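PDB 4P17: RabGAP/TBC protein from Chlamydomonas reinhardtii, which is of unknown function but carries the all-helical TBC domain with which RabGAPs typically stimulate GTP hydrolysis by Rab GTPases. Local coordinates for residues 13-18 against 242-247; 27-32 against 296-301; 85-90 against 172-177. All coordinates share one frame; numbering follows the deposited sequence.

Contacts 1 and 2 are neighbours, their centres 11 Å apart, and both join a segment near the N-terminus to a distant part of the chain. Their segments alternate along the sequence and meet directly: Arg30 NH1 of contact 2 forms a salt bridge with Glu244 OE2 of contact 1 at 2.8 Å, and Thr245 OG1 lies 2.7 Å from Met296 O, a probable hydrogen bond. Contact 3 is nested within the loops that both of them close, yet it stands apart, with its centre 24 Å from that of contact 1 and 32 Å from that of contact 2. Contacts 2 and 3 lie on opposite sides of the chain's centre, their nearest atoms about 17 Å apart.

Contact 1: residues 13-18 against 242-247; sequences HDLYGF and PSETVM
A type I turn from Asp14 to Gly17, in the loop ahead of helix 27-50, meets the N-terminus of helix 243-256 of the TBC domain. Tyr16 and Met247 make the tight part, tip to tip: Met247 CE lies over one ring face, 4.0 Å from the Tyr16 centroid and 14° off the normal, a CH-pi contact. Met247 SD, oblique at 5.1 Å from that centroid, adds a Met-aromatic contact. Ser243 OG meets the ring edge and donates to Asp14 OD2 at 2.7 Å; Asp14 OD1 takes Phe18 N at 2.9 Å; the Tyr16 hydroxyl bonds to Arg73. Two waters donate to Asp14 OD2 and bridge it to Ser243 N and Glu244 N at the helix start. The looser side is that of exposed Leu15, its CD2 over the opposite Tyr16 face. There Leu15 N donates to Glu244 OE2 (2.9 Å, 156°) from above the carboxylate plane; this oxygen also pairs with Arg30. An alanine in place of Glu244 would lose the partners of Leu15 N and Arg30 and would probably loosen the turn's hold on the helix. Three donors at Asp14 OD2, near a helix N-terminus, would probably favour its ionised form despite Glu244 OE2 lying 4.7 Å away.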
loop_
_atom_site.group_PDB
_atom_site.type_symbol
_atom_site.label_atom_id
_atom_site.label_comp_id
_atom_site.label_asym_id
_atom_site.label_seq_id
_atom_site.Cartn_x
_atom_site.Cartn_y
_atom_site.Cartn_z
ATOM N N HIS A 13 -8.543 -7.684 16.484
ATOM C CA HIS A 13 -7.946 -7.718 15.161
ATOM C C HIS A 13 -8.724 -6.819 14.196
ATOM O O HIS A 13 -9.907 -6.453 14.457
ATOM C CB HIS A 13 -7.910 -9.145 14.630
ATOM C CG HIS A 13 -9.272 -9.742 14.447
ATOM N ND1 HIS A 13 -10.024 -9.552 13.304
ATOM C CD2 HIS A 13 -10.018 -10.518 15.267
ATOM C CE1 HIS A 13 -11.174 -10.190 13.428
ATOM N NE2 HIS A 13 -11.198 -10.782 14.609
ATOM N N ASP A 14 -8.075 -6.487 13.091
ATOM C CA ASP A 14 -8.739 -5.734 12.031
ATOM C C ASP A 14 -9.393 -6.676 11.013
ATOM O O ASP A 14 -9.442 -7.884 11.214
ATOM C CB ASP A 14 -7.761 -4.747 11.353
ATOM C CG ASP A 14 -6.635 -5.403 10.616
ATOM O OD1 ASP A 14 -6.705 -6.619 10.265
ATOM O OD2 ASP A 14 -5.671 -4.641 10.366
ATOM N N LEU A 15 -9.892 -6.106 9.922
ATOM C CA LEU A 15 -10.726 -6.856 8.993
ATOM C C LEU A 15 -9.929 -7.984 8.411
ATOM O O LEU A 15 -10.431 -9.076 8.193
ATOM C CB LEU A 15 -11.258 -5.953 7.883
ATOM C CG LEU A 15 -11.922 -6.696 6.726
ATOM C CD1 LEU A 15 -13.164 -7.409 7.277
ATOM C CD2 LEU A 15 -12.267 -5.736 5.593
ATOM N N TYR A 16 -8.665 -7.711 8.188
ATOM C CA TYR A 16 -7.802 -8.658 7.492
ATOM C C TYR A 16 -7.095 -9.615 8.446
ATOM O O TYR A 16 -6.262 -10.425 8.015
ATOM C CB TYR A 16 -6.799 -7.849 6.686
ATOM C CG TYR A 16 -7.441 -7.210 5.499
ATOM C CD1 TYR A 16 -7.863 -7.972 4.415
ATOM C CD2 TYR A 16 -7.668 -5.850 5.468
ATOM C CE1 TYR A 16 -8.465 -7.381 3.319
ATOM C CE2 TYR A 16 -8.267 -5.259 4.378
ATOM C CZ TYR A 16 -8.654 -6.011 3.315
ATOM O OH TYR A 16 -9.265 -5.380 2.266
ATOM N N GLY A 17 -7.443 -9.540 9.725
ATOM C CA GLY A 17 -6.922 -10.468 10.716
ATOM C C GLY A 17 -5.661 -10.054 11.459
ATOM O O GLY A 17 -5.101 -10.862 12.197
ATOM N N PHE A 18 -5.191 -8.826 11.261
ATOM C CA PHE A 18 -3.992 -8.346 11.978
ATOM C C PHE A 18 -4.415 -7.894 13.341
ATOM O O PHE A 18 -5.456 -7.243 13.462
ATOM C CB PHE A 18 -3.327 -7.168 11.249
ATOM C CG PHE A 18 -2.756 -7.535 9.916
ATOM C CD1 PHE A 18 -1.471 -8.026 9.805
ATOM C CD2 PHE A 18 -3.522 -7.418 8.768
ATOM C CE1 PHE A 18 -0.968 -8.371 8.572
ATOM C CE2 PHE A 18 -3.033 -7.769 7.556
ATOM C CZ PHE A 18 -1.754 -8.240 7.446
ATOM N N PRO A 242 -2.093 0.856 9.721
ATOM C CA PRO A 242 -3.015 -0.266 9.870
ATOM C C PRO A 242 -3.456 -0.779 8.520
ATOM O O PRO A 242 -3.608 -0.001 7.604
ATOM C CB PRO A 242 -4.194 0.334 10.620
ATOM C CG PRO A 242 -3.576 1.425 11.426
ATOM C CD PRO A 242 -2.533 2.016 10.516
ATOM N N SER A 243 -3.656 -2.075 8.404
ATOM C CA SER A 243 -3.867 -2.671 7.090
ATOM C C SER A 243 -5.076 -2.111 6.313
ATOM O O SER A 243 -5.011 -1.960 5.094
ATOM C CB SER A 243 -4.007 -4.198 7.240
ATOM O OG SER A 243 -5.304 -4.528 7.672
ATOM N N GLU A 244 -6.166 -1.772 6.988
ATOM C CA GLU A 244 -7.335 -1.295 6.247
ATOM C C GLU A 244 -7.072 0.130 5.750
ATOM O O GLU A 244 -7.611 0.556 4.721
ATOM C CB GLU A 244 -8.594 -1.352 7.103
ATOM C CG GLU A 244 -8.928 -2.731 7.538
ATOM C CD GLU A 244 -10.183 -2.805 8.324
ATOM O OE1 GLU A 244 -11.234 -2.389 7.797
ATOM O OE2 GLU A 244 -10.109 -3.259 9.491
ATOM N N THR A 245 -6.200 0.846 6.458
ATOM C CA THR A 245 -5.854 2.202 6.033
ATOM C C THR A 245 -4.939 2.093 4.814
ATOM O O THR A 245 -5.098 2.835 3.833
ATOM C CB THR A 245 -5.202 2.953 7.158
ATOM O OG1 THR A 245 -6.136 2.991 8.236
ATOM C CG2 THR A 245 -4.855 4.334 6.772
ATOM N N VAL A 246 -3.991 1.160 4.882
ATOM C CA VAL A 246 -3.094 0.914 3.754
ATOM C C VAL A 246 -3.906 0.639 2.485
ATOM O O VAL A 246 -3.614 1.210 1.423
ATOM C CB VAL A 246 -2.148 -0.284 3.998
ATOM C CG1 VAL A 246 -1.285 -0.560 2.761
ATOM C CG2 VAL A 246 -1.245 -0.069 5.191
ATOM N N MET A 247 -4.923 -0.215 2.583
ATOM C CA MET A 247 -5.649 -0.644 1.378
ATOM C C MET A 247 -6.379 0.516 0.728
ATOM O O MET A 247 -6.571 0.531 -0.487
ATOM C CB MET A 247 -6.667 -1.749 1.683
ATOM C CG MET A 247 -6.142 -2.887 2.464
ATOM S SD MET A 247 -4.883 -3.767 1.584
ATOM C CE MET A 247 -4.662 -5.107 2.781
HETATM O O HOH W 1 -6.513 -1.928 9.879
HETATM O O HOH W 2 -2.882 -3.724 10.378
#

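Contact 2: residues 27-32 against 296-301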
loop_
_atom_site.group_PDB
_atom_site.type_symbol
_atom_site.label_atom_id
_atom_site.label_comp_id
_atom_site.label_asym_id
_atom_site.label_seq_id
_atom_site.Cartn_x
_atom_site.Cartn_y
_atom_site.Cartn_z
ATOM N N GLU A 27 -11.674 3.274 18.333
ATOM C CA GLU A 27 -12.648 2.272 17.972
ATOM C C GLU A 27 -13.763 2.999 17.238
ATOM O O GLU A 27 -14.400 2.433 16.345
ATOM C CB GLU A 27 -13.172 1.529 19.204
ATOM N N ASP A 28 -13.993 4.259 17.614
ATOM C CA ASP A 28 -15.004 5.070 16.947
ATOM C C ASP A 28 -14.556 5.420 15.535
ATOM O O ASP A 28 -15.381 5.502 14.630
ATOM C CB ASP A 28 -15.285 6.356 17.728
ATOM C CG ASP A 28 -16.402 7.191 17.113
ATOM O OD1 ASP A 28 -17.522 6.652 16.922
ATOM O OD2 ASP A 28 -16.161 8.390 16.824
ATOM N N GLU A 29 -13.249 5.649 15.366
ATOM C CA GLU A 29 -12.687 5.942 14.046
ATOM C C GLU A 29 -13.063 4.811 13.102
ATOM O O GLU A 29 -13.660 5.017 12.044
ATOM C CB GLU A 29 -11.155 6.107 14.115
ATOM C CG GLU A 29 -10.738 7.384 14.854
ATOM C CD GLU A 29 -9.249 7.535 15.082
ATOM O OE1 GLU A 29 -8.466 6.597 14.808
ATOM O OE2 GLU A 29 -8.850 8.610 15.571
ATOM N N ARG A 30 -12.756 3.600 13.528
ATOM C CA ARG A 30 -13.021 2.447 12.677
ATOM C C ARG A 30 -14.537 2.239 12.437
ATOM O O ARG A 30 -14.964 1.857 11.346
ATOM C CB ARG A 30 -12.363 1.201 13.304
ATOM C CG ARG A 30 -10.840 1.236 13.277
ATOM C CD ARG A 30 -10.221 0.027 13.995
ATOM N NE ARG A 30 -10.914 -1.211 13.668
ATOM C CZ ARG A 30 -10.654 -1.957 12.597
ATOM N NH1 ARG A 30 -9.702 -1.601 11.750
ATOM N NH2 ARG A 30 -11.346 -3.070 12.370
ATOM N N ARG A 31 -15.368 2.510 13.436
ATOM C CA ARG A 31 -16.811 2.350 13.252
ATOM C C ARG A 31 -17.298 3.357 12.189
ATOM O O ARG A 31 -18.042 3.006 11.286
ATOM C CB ARG A 31 -17.517 2.521 14.603
ATOM C CG ARG A 31 -19.036 2.608 14.620
ATOM C CD ARG A 31 -19.773 1.797 13.546
ATOM N NE ARG A 31 -19.372 0.396 13.429
ATOM C CZ ARG A 31 -19.885 -0.456 12.544
ATOM N NH1 ARG A 31 -20.817 -0.061 11.691
ATOM N NH2 ARG A 31 -19.461 -1.715 12.514
ATOM N N SER A 32 -16.849 4.601 12.299
ATOM C CA SER A 32 -17.182 5.627 11.323
ATOM C C SER A 32 -16.802 5.184 9.926
ATOM O O SER A 32 -17.564 5.366 8.993
ATOM C CB SER A 32 -16.490 6.951 11.646
ATOM O OG SER A 32 -16.911 7.979 10.739
ATOM N N MET A 296 -3.029 4.926 12.786
ATOM C CA MET A 296 -3.812 5.769 11.910
ATOM C C MET A 296 -5.017 4.966 11.379
ATOM O O MET A 296 -5.019 4.474 10.254
ATOM C CB MET A 296 -2.934 6.315 10.787
ATOM C CG MET A 296 -3.422 7.642 10.200
ATOM S SD MET A 296 -5.131 7.623 9.578
ATOM C CE MET A 296 -5.559 9.354 9.746
ATOM N N HIS A 297 -6.057 4.860 12.202
ATOM C CA HIS A 297 -7.219 4.049 11.877
ATOM C C HIS A 297 -8.271 4.828 11.103
ATOM O O HIS A 297 -9.112 4.232 10.449
ATOM C CB HIS A 297 -7.818 3.461 13.166
ATOM C CG HIS A 297 -6.898 2.512 13.849
ATOM N ND1 HIS A 297 -6.635 1.252 13.349
ATOM C CD2 HIS A 297 -6.129 2.651 14.954
ATOM C CE1 HIS A 297 -5.768 0.645 14.141
ATOM N NE2 HIS A 297 -5.443 1.470 15.117
ATOM N N GLN A 298 -8.167 6.159 11.108
ATOM C CA GLN A 298 -9.144 6.991 10.432
ATOM C C GLN A 298 -8.804 7.055 8.952
ATOM O O GLN A 298 -8.253 8.052 8.447
ATOM C CB GLN A 298 -9.188 8.404 11.051
ATOM C CG GLN A 298 -10.590 8.873 11.420
ATOM C CD GLN A 298 -11.618 8.602 10.347
ATOM O OE1 GLN A 298 -11.286 8.415 9.174
ATOM N NE2 GLN A 298 -12.880 8.565 10.744
ATOM N N ARG A 299 -9.115 5.981 8.239
ATOM C CA ARG A 299 -8.761 5.913 6.831
ATOM C C ARG A 299 -9.587 6.879 5.953
ATOM O O ARG A 299 -9.119 7.360 4.928
ATOM C CB ARG A 299 -8.891 4.465 6.323
ATOM C CG ARG A 299 -10.240 3.821 6.488
ATOM C CD ARG A 299 -10.144 2.346 6.261
ATOM N NE ARG A 299 -11.465 1.723 6.212
ATOM C CZ ARG A 299 -12.066 1.170 7.252
ATOM N NH1 ARG A 299 -11.490 1.164 8.449
ATOM N NH2 ARG A 299 -13.250 0.617 7.092
ATOM N N ASP A 300 -10.793 7.219 6.398
ATOM C CA ASP A 300 -11.599 8.176 5.671
ATOM C C ASP A 300 -10.938 9.555 5.692
ATOM O O ASP A 300 -10.799 10.232 4.656
ATOM C CB ASP A 300 -13.009 8.299 6.262
ATOM C CG ASP A 300 -13.930 7.139 5.927
ATOM O OD1 ASP A 300 -13.689 6.382 4.954
ATOM O OD2 ASP A 300 -14.963 7.040 6.629
ATOM N N VAL A 301 -10.530 9.977 6.882
ATOM C CA VAL A 301 -9.912 11.284 7.033
ATOM C C VAL A 301 -8.551 11.316 6.350
ATOM O O VAL A 301 -8.162 12.352 5.772
ATOM C CB VAL A 301 -9.791 11.640 8.501
ATOM C CG1 VAL A 301 -8.963 12.912 8.696
ATOM C CG2 VAL A 301 -11.192 11.767 9.083
HETATM O O HOH W 3 -6.495 7.691 13.555
HETATM O O HOH W 4 -7.949 0.046 11.191
HETATM O O HOH W 5 -15.070 8.527 8.664
#
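Van der Waals contact joins the first turns of helix 27-50 to the residues leading into helix 299-306. Glu29, extended beyond CG, lays its methylene groups obliquely across Gln298, with the two CG atoms 3.7 Å apart. Next to it Arg30 CG packs on His297 CB at 3.8 Å. The arginine chain then bends at chi3 (43°), and the guanidinium stands nearly perpendicular to the imidazole, the planes 89° apart. His297 ND1 lies near the guanidinium plane, at its edge.

Gln298 is the centre of an inverse gamma turn and the N-cap of helix 299-306. With its chain bent at chi2, OE1 accepts from Val301 N at 2.9 Å, the N-H pointing almost straight at it (167°), while NE2 is left facing Ser32.

Direct hydrogen bonds between the two segments are absent, and the polar groups are joined through water. One water accepts from Arg30 NH1 and lies in the His297 ring plane, 2.8 Å from ND1. A second, on the Ser32 side, donates to Asp300 OD2, accepts from Gln298 NE2 and lies 2.8 Å from Ser32 OG. A third lies 2.6 Å from Glu29 OE1 and accepts only weakly from Gln298 N.

Charged partners lie beyond the two segments: Arg30 pairs with Glu244, Arg299 with Asp34, and Asp300 with Arg248, while Asp300 OD2 also accepts from Asn36.

Contact 3: residues 85-90 against 172-177; sequences KKKAGH and AFWLLA
Lys86 O, in helix 83-88, is gripped by two donors of its own segment: His90 ND1 at 2.8 Å, with an angle of 161° at the hydrogen, and Gly89 N at 3.1 Å. The carbonyl oxygen lies in the plane of the imidazole, and this bond fixes the ring's rotation and shows that ND1 carries a proton. Held so, His90 turns one face to Trp174, whose CH2 lies 3.4 Å from ND1; the ring planes, 44° apart, make the pair oblique. Lys87, with the Lys86 backbone beside it, covers one indole face: Lys87 CA stands over the centre and CG over the five-membered ring, 3.7 Å from the centroid, in a CH-pi contact. From there the extended lysine chain leads away. Lys86 instead bends at chi3 and chi4, bringing CE to 3.8 Å from Ala177 CB and its ammonium to Asp182 and Glu181. On the opposite indole face Phe173 CE2 lies 3.6 Å above the ring centre, while Trp174 NE1 bonds to Glu170. Trp174 is thus sandwiched between helix 83-88 and Phe173, its predecessor in helix 169-183, joining two helices of the all-helical TBC fold; it also touches Met78 of helix 73-80, while Ala177 packs on Tyr141 of helix 128-144.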
loop_
_atom_site.group_PDB
_atom_site.type_symbol
_atom_site.label_atom_id
_atom_site.label_comp_id
_atom_site.label_asym_id
_atom_site.label_seq_id
_atom_site.Cartn_x
_atom_site.Cartn_y
_atom_site.Cartn_z
ATOM N N LYS A 85 -4.896 -7.285 -17.876
ATOM C CA LYS A 85 -4.388 -7.162 -19.235
ATOM C C LYS A 85 -3.021 -7.812 -19.352
ATOM O O LYS A 85 -2.721 -8.433 -20.359
ATOM C CB LYS A 85 -4.279 -5.701 -19.655
ATOM C CG LYS A 85 -5.597 -4.947 -19.736
ATOM C CD LYS A 85 -5.382 -3.449 -20.012
ATOM C CE LYS A 85 -4.764 -2.704 -18.824
ATOM N NZ LYS A 85 -3.990 -1.488 -19.235
ATOM N N LYS A 86 -2.191 -7.690 -18.320
ATOM C CA LYS A 86 -0.874 -8.322 -18.369
ATOM C C LYS A 86 -1.019 -9.819 -18.295
ATOM O O LYS A 86 -0.366 -10.536 -19.061
ATOM C CB LYS A 86 0.035 -7.831 -17.236
ATOM C CG LYS A 86 0.260 -6.345 -17.257
ATOM C CD LYS A 86 0.952 -5.886 -16.020
ATOM C CE LYS A 86 2.431 -6.250 -16.065
ATOM N NZ LYS A 86 3.184 -5.491 -17.092
ATOM N N LYS A 87 -1.876 -10.296 -17.389
ATOM C CA LYS A 87 -2.138 -11.716 -17.271
ATOM C C LYS A 87 -2.583 -12.302 -18.603
ATOM O O LYS A 87 -2.103 -13.351 -19.031
ATOM C CB LYS A 87 -3.209 -11.973 -16.214
ATOM C CG LYS A 87 -3.399 -13.410 -15.910
ATOM C CD LYS A 87 -4.520 -13.595 -14.905
ATOM C CE LYS A 87 -4.897 -15.045 -14.739
ATOM N NZ LYS A 87 -6.120 -15.199 -13.877
ATOM N N ALA A 88 -3.507 -11.612 -19.249
ATOM C CA ALA A 88 -4.128 -12.124 -20.466
ATOM C C ALA A 88 -3.159 -12.115 -21.646
ATOM O O ALA A 88 -3.405 -12.790 -22.647
ATOM C CB ALA A 88 -5.368 -11.319 -20.795
ATOM N N GLY A 89 -2.071 -11.354 -21.518
ATOM C CA GLY A 89 -1.053 -11.261 -22.542
ATOM C C GLY A 89 0.047 -12.292 -22.385
ATOM O O GLY A 89 1.025 -12.279 -23.123
ATOM N N HIS A 90 -0.111 -13.173 -21.397
ATOM C CA HIS A 90 0.777 -14.304 -21.225
ATOM C C HIS A 90 -0.028 -15.598 -21.321
ATOM O O HIS A 90 -1.269 -15.579 -21.306
ATOM C CB HIS A 90 1.517 -14.202 -19.877
ATOM C CG HIS A 90 2.470 -13.051 -19.812
ATOM N ND1 HIS A 90 2.052 -11.743 -19.665
ATOM C CD2 HIS A 90 3.822 -13.014 -19.896
ATOM C CE1 HIS A 90 3.113 -10.952 -19.649
ATOM N NE2 HIS A 90 4.196 -11.695 -19.788
ATOM N N ALA A 172 -1.875 -11.974 -6.947
ATOM C CA ALA A 172 -0.862 -11.173 -6.276
ATOM C C ALA A 172 0.365 -11.005 -7.160
ATOM O O ALA A 172 0.913 -9.918 -7.271
ATOM C CB ALA A 172 -0.520 -11.812 -4.943
ATOM N N PHE A 173 0.772 -12.076 -7.844
ATOM C CA PHE A 173 1.857 -11.997 -8.799
ATOM C C PHE A 173 1.595 -10.979 -9.934
ATOM O O PHE A 173 2.442 -10.175 -10.271
ATOM C CB PHE A 173 2.115 -13.388 -9.392
ATOM C CG PHE A 173 3.111 -13.385 -10.512
ATOM C CD1 PHE A 173 4.474 -13.513 -10.250
ATOM C CD2 PHE A 173 2.675 -13.299 -11.829
ATOM C CE1 PHE A 173 5.391 -13.532 -11.281
ATOM C CE2 PHE A 173 3.587 -13.281 -12.881
ATOM C CZ PHE A 173 4.934 -13.421 -12.614
ATOM N N TRP A 174 0.399 -10.981 -10.506
ATOM C CA TRP A 174 0.139 -10.087 -11.615
ATOM C C TRP A 174 -0.057 -8.629 -11.123
ATOM O O TRP A 174 0.306 -7.671 -11.824
ATOM C CB TRP A 174 -1.060 -10.598 -12.422
ATOM C CG TRP A 174 -0.680 -11.806 -13.203
ATOM C CD1 TRP A 174 -1.153 -13.077 -13.057
ATOM C CD2 TRP A 174 0.276 -11.855 -14.271
ATOM N NE1 TRP A 174 -0.558 -13.917 -13.988
ATOM C CE2 TRP A 174 0.334 -13.192 -14.727
ATOM C CE3 TRP A 174 1.088 -10.899 -14.881
ATOM C CZ2 TRP A 174 1.175 -13.588 -15.773
ATOM C CZ3 TRP A 174 1.946 -11.294 -15.889
ATOM C CH2 TRP A 174 1.972 -12.629 -16.335
ATOM N N LEU A 175 -0.562 -8.464 -9.910
ATOM C CA LEU A 175 -0.707 -7.111 -9.342
ATOM C C LEU A 175 0.671 -6.526 -9.011
ATOM O O LEU A 175 0.917 -5.343 -9.242
ATOM C CB LEU A 175 -1.614 -7.126 -8.110
ATOM C CG LEU A 175 -1.986 -5.772 -7.485
ATOM C CD1 LEU A 175 -2.914 -4.917 -8.381
ATOM C CD2 LEU A 175 -2.690 -6.013 -6.157
ATOM N N LEU A 176 1.563 -7.352 -8.469
ATOM C CA LEU A 176 2.934 -6.947 -8.219
ATOM C C LEU A 176 3.605 -6.537 -9.554
ATOM O O LEU A 176 4.281 -5.519 -9.640
ATOM C CB LEU A 176 3.696 -8.083 -7.537
ATOM C CG LEU A 176 5.163 -7.785 -7.214
ATOM C CD1 LEU A 176 5.303 -6.657 -6.173
ATOM C CD2 LEU A 176 5.853 -9.048 -6.734
ATOM N N ALA A 177 3.413 -7.331 -10.613
ATOM C CA ALA A 177 3.973 -6.979 -11.914
ATOM C C ALA A 177 3.450 -5.627 -12.388
ATOM O O ALA A 177 4.223 -4.749 -12.804
ATOM C CB ALA A 177 3.633 -8.057 -12.953
#